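Local coordinates for hyperosmolarity resistance protein Emb (Staphylococcus epidermidis, PDB 6GV5) that binds surface-immobilized fibronectin as a giant extracellular matrix binding protein, mediating adherence of the bacterium, and probably also contributes to resistance to hyperosmolarity, at residues Q36-S39 with R40-A44; T109-N112 with R113-E117. All coordinates share one frame; numbering follows the deposited sequence.

Interaction 1 (Q36-S39 with R40-A44)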
loop_
_atom_site.group_PDB
_atom_site.type_symbol
_atom_site.label_atom_id
_atom_site.label_comp_id
_atom_site.label_asym_id
_atom_site.label_seq_id
_atom_site.Cartn_x
_atom_site.Cartn_y
_atom_site.Cartn_z
ATOM N N GLN A 36 6.167 20.629 0.543
ATOM C CA GLN A 36 6.168 21.412 1.772
ATOM C C GLN A 36 7.460 21.281 2.572
ATOM O O GLN A 36 7.591 21.933 3.615
ATOM C CB GLN A 36 4.983 21.008 2.660
ATOM N N GLN A 37 8.413 20.470 2.118
ATOM C CA GLN A 37 9.649 20.272 2.862
ATOM C C GLN A 37 10.594 21.455 2.660
ATOM O O GLN A 37 10.644 22.067 1.589
ATOM C CB GLN A 37 10.336 18.977 2.432
ATOM C CG GLN A 37 9.471 17.739 2.592
ATOM C CD GLN A 37 8.933 17.578 3.997
ATOM O OE1 GLN A 37 9.687 17.569 4.967
ATOM N NE2 GLN A 37 7.616 17.462 4.113
ATOM N N THR A 38 11.355 21.761 3.707
ATOM C CA THR A 38 12.213 22.936 3.722
ATOM C C THR A 38 13.689 22.604 3.575
ATOM O O THR A 38 14.511 23.522 3.500
ATOM C CB THR A 38 11.998 23.729 5.017
ATOM O OG1 THR A 38 12.413 22.939 6.139
ATOM C CG2 THR A 38 10.530 24.098 5.180
ATOM N N SER A 39 14.052 21.326 3.534
ATOM C CA SER A 39 15.441 20.932 3.374
ATOM C C SER A 39 15.517 19.687 2.505
ATOM O O SER A 39 14.569 18.901 2.437
ATOM C CB SER A 39 16.112 20.648 4.719
ATOM O OG SER A 39 15.611 19.448 5.282
ATOM N N ARG A 40 16.665 19.506 1.853
ATOM C CA ARG A 40 16.868 18.313 1.039
ATOM C C ARG A 40 16.891 17.056 1.898
ATOM O O ARG A 40 16.412 15.999 1.472
ATOM C CB ARG A 40 18.160 18.443 0.236
ATOM C CG ARG A 40 18.039 19.366 -0.966
ATOM C CD ARG A 40 19.372 19.510 -1.670
ATOM N NE ARG A 40 20.303 20.318 -0.886
ATOM C CZ ARG A 40 21.619 20.311 -1.052
ATOM N NH1 ARG A 40 22.173 19.535 -1.973
ATOM N NH2 ARG A 40 22.380 21.086 -0.292
ATOM N N ALA A 41 17.450 17.140 3.105
ATOM C CA ALA A 41 17.427 15.986 3.994
ATOM C C ALA A 41 15.997 15.534 4.258
ATOM O O ALA A 41 15.702 14.332 4.231
ATOM C CB ALA A 41 18.142 16.321 5.306
ATOM N N ASN A 42 15.088 16.482 4.495
ATOM C CA ASN A 42 13.701 16.127 4.771
ATOM C C ASN A 42 13.009 15.591 3.526
ATOM O O ASN A 42 12.154 14.700 3.618
ATOM C CB ASN A 42 12.942 17.338 5.317
ATOM C CG ASN A 42 13.227 17.590 6.783
ATOM O OD1 ASN A 42 13.675 16.700 7.506
ATOM N ND2 ASN A 42 12.958 18.811 7.235
ATOM N N VAL A 43 13.351 16.127 2.351
ATOM C CA VAL A 43 12.808 15.583 1.110
ATOM C C VAL A 43 13.222 14.128 0.955
ATOM O O VAL A 43 12.413 13.274 0.576
ATOM C CB VAL A 43 13.261 16.421 -0.101
ATOM C CG1 VAL A 43 12.879 15.727 -1.406
ATOM C CG2 VAL A 43 12.648 17.814 -0.033
ATOM N N ALA A 44 14.484 13.819 1.258
ATOM C CA ALA A 44 14.962 12.446 1.124
ATOM C C ALA A 44 14.265 11.520 2.111
ATOM O O ALA A 44 13.966 10.368 1.780
ATOM C CB ALA A 44 16.478 12.395 1.325
#
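Ser-39 grips the first turn of helix 40-65 twice. Its OG accepts a hydrogen bond from Asn-42 N at 3.1 Å, somewhat bent, at 156°, and its carbonyl O accepts one from Val-43 N at 3.0 Å. The hydroxyl can reach because OG sits between the backbone N and the carbonyl carbon (chi1 71°), which swings it over the start of the helix. A serine suits this place: its short side chain brings an acceptor to an amide that has no helical carbonyl before it.

Next to this, Gln-37 folds back on the helix, its chain bent at chi2. The amide oxygen OE1 rests against Asn-42 CB at 3.3 Å, and the two side-chain amide planes stand 79° apart, so they do not stack. The hydrogen bonds of these amides go to other residues: Gln-37 NE2 donates to Ile-33 O, and Asn-42 OD1 accepts from Lys-45 NZ. Farther in, Gln-37 CB packs on Val-43 CG2 at 3.6 Å, a methyl that also lies near Ser-39 O. Val-43, buried and branched, touches Leu-5 and Lys-9 of helix 2-18. This is a serine N-cap, closing the loop between helices 24-35 and 40-65 in the helical GA module.

Interaction 2 (T109-N112 with R113-E117)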
loop_
_atom_site.group_PDB
_atom_site.type_symbol
_atom_site.label_atom_id
_atom_site.label_comp_id
_atom_site.label_asym_id
_atom_site.label_seq_id
_atom_site.Cartn_x
_atom_site.Cartn_y
_atom_site.Cartn_z
ATOM N N THR A 109 2.254 1.310 8.616
ATOM C CA THR A 109 1.854 0.368 9.656
ATOM C C THR A 109 0.402 -0.058 9.482
ATOM O O THR A 109 0.071 -1.232 9.686
ATOM C CB THR A 109 2.071 0.976 11.041
ATOM O OG1 THR A 109 1.480 2.279 11.102
ATOM C CG2 THR A 109 3.558 1.072 11.329
ATOM N N ASP A 110 -0.479 0.881 9.123
ATOM C CA ASP A 110 -1.865 0.530 8.839
ATOM C C ASP A 110 -1.950 -0.438 7.664
ATOM O O ASP A 110 -2.724 -1.404 7.691
ATOM C CB ASP A 110 -2.684 1.787 8.534
ATOM C CG ASP A 110 -2.862 2.686 9.747
ATOM O OD1 ASP A 110 -2.917 2.164 10.881
ATOM O OD2 ASP A 110 -2.957 3.920 9.557
ATOM N N ILE A 111 -1.174 -0.175 6.609
ATOM C CA ILE A 111 -1.141 -1.076 5.460
ATOM C C ILE A 111 -0.610 -2.441 5.877
ATOM O O ILE A 111 -1.168 -3.487 5.523
ATOM C CB ILE A 111 -0.287 -0.472 4.331
ATOM C CG1 ILE A 111 -0.858 0.873 3.888
ATOM C CG2 ILE A 111 -0.179 -1.444 3.161
ATOM C CD1 ILE A 111 -2.262 0.811 3.394
ATOM N N ASN A 112 0.484 -2.454 6.637
ATOM C CA ASN A 112 1.073 -3.728 7.022
ATOM C C ASN A 112 0.091 -4.537 7.856
ATOM O O ASN A 112 -0.007 -5.759 7.696
ATOM C CB ASN A 112 2.379 -3.505 7.784
ATOM C CG ASN A 112 3.214 -4.764 7.873
ATOM O OD1 ASN A 112 3.646 -5.307 6.854
ATOM N ND2 ASN A 112 3.437 -5.243 9.092
ATOM N N ARG A 113 -0.665 -3.872 8.736
ATOM C CA ARG A 113 -1.654 -4.585 9.534
ATOM C C ARG A 113 -2.696 -5.238 8.639
ATOM O O ARG A 113 -3.070 -6.399 8.846
ATOM C CB ARG A 113 -2.324 -3.633 10.520
ATOM C CG ARG A 113 -3.290 -4.330 11.464
ATOM C CD ARG A 113 -3.787 -3.397 12.557
ATOM N NE ARG A 113 -2.706 -2.922 13.417
ATOM C CZ ARG A 113 -2.156 -3.633 14.397
ATOM N NH1 ARG A 113 -2.577 -4.868 14.646
ATOM N NH2 ARG A 113 -1.183 -3.110 15.129
ATOM N N THR A 114 -3.173 -4.505 7.632
ATOM C CA THR A 114 -4.162 -5.073 6.722
ATOM C C THR A 114 -3.587 -6.251 5.944
ATOM O O THR A 114 -4.263 -7.273 5.763
ATOM C CB THR A 114 -4.674 -4.003 5.765
ATOM O OG1 THR A 114 -5.169 -2.886 6.515
ATOM C CG2 THR A 114 -5.794 -4.564 4.905
ATOM N N ILE A 115 -2.349 -6.123 5.457
ATOM C CA ILE A 115 -1.694 -7.232 4.775
ATOM C C ILE A 115 -1.637 -8.447 5.687
ATOM O O ILE A 115 -1.929 -9.581 5.275
ATOM C CB ILE A 115 -0.281 -6.825 4.310
ATOM C CG1 ILE A 115 -0.333 -5.726 3.247
ATOM C CG2 ILE A 115 0.459 -8.040 3.767
ATOM C CD1 ILE A 115 0.997 -4.993 3.094
ATOM N N GLN A 116 -1.251 -8.230 6.952
ATOM C CA GLN A 116 -1.100 -9.353 7.869
ATOM C C GLN A 116 -2.441 -10.014 8.155
ATOM O O GLN A 116 -2.511 -11.240 8.278
ATOM C CB GLN A 116 -0.438 -8.879 9.168
ATOM C CG GLN A 116 0.084 -10.024 10.024
ATOM C CD GLN A 116 1.162 -10.840 9.320
ATOM O OE1 GLN A 116 2.249 -10.334 9.034
ATOM N NE2 GLN A 116 0.858 -12.105 9.028
ATOM N N GLU A 117 -3.521 -9.222 8.245
ATOM C CA GLU A 117 -4.849 -9.795 8.446
ATOM C C GLU A 117 -5.252 -10.674 7.268
ATOM O O GLU A 117 -5.808 -11.764 7.451
ATOM C CB GLU A 117 -5.885 -8.688 8.650
ATOM C CG GLU A 117 -5.745 -7.946 9.975
ATOM C CD GLU A 117 -6.826 -6.903 10.197
ATOM O OE1 GLU A 117 -7.827 -6.902 9.447
ATOM O OE2 GLU A 117 -6.674 -6.079 11.128
#
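Arg-113 meets Thr-109 through the backbone, its N donating to Thr-109 O at 2.9 Å. Its CB lies 3.5 Å from Thr-109 O, and also close to Asp-110 O, while the rest of the chain heads away from the preceding turn. A long charged side chain suits this exposed flank; with NE 5.7 Å from Asp-110 OD1, no salt bridge forms, and any attraction is probably weak.

Thr-114 holds Asp-110 O twice. Its N and its OG1 both donate to that oxygen, the hydroxyl at 3.1 Å, and they arrive from opposite faces of the carbonyl plane. The torsion explains the second bond: OG1 lies anti to its own carbonyl carbon, beside the backbone N (chi1 -55°), which turns it back toward the preceding turn, where Asp-110 O lies. Threonine suits this buried position because its hydroxyl has a partner within the helix, and its side chain touches Ile-97 of helix 81-99.

The backbone bonds are successive i to i+4 bonds of an alpha helix, here amphipathic helix 108-123 of the all-helical FIVAR region, with its isoleucines toward the neighbouring helices and mostly polar residues on the outer side.

Ile-115 N donates to Ile-111 O at 2.9 Å, the straightest backbone bond of the four at 169°. One turn apart on the buried side, the two side chains meet where Ile-115 CD1 touches Ile-111 CG2 at 3.7 Å. Both reach helix 40-65, Ile-111 at Met-57 and Ile-115 at Leu-60; branched apolar chains suit this side, although Lys-56 and Glu-59 touch them as well.

Gln-116 N donates to Asn-112 O at 2.9 Å. The amide ends part company: the short Asn-112 offers OD1 to Lys-56 NZ, while the longer Gln-116, on the exposed side, reaches Asp-120 OD1 one turn on through NE2.

How the interactions relate
Interactions 1 and 2 lie in series along the chain, the first in the GA module and the second in the FIVAR region. Their centres are about 27 Å apart and their nearest atoms about 16 Å apart, so they do not touch. What joins them is helix 40-65: residues 40-44 form its start, while its later part, with Lys-56, Met-57, Glu-59 and Leu-60, packs against residues 111 and 115. One contact therefore begins this long helix and the other borders it farther along. Interaction 1 is a surface contact about 23 Å from the centre of the chain, whereas interaction 2, about 9 Å from it, is partly buried.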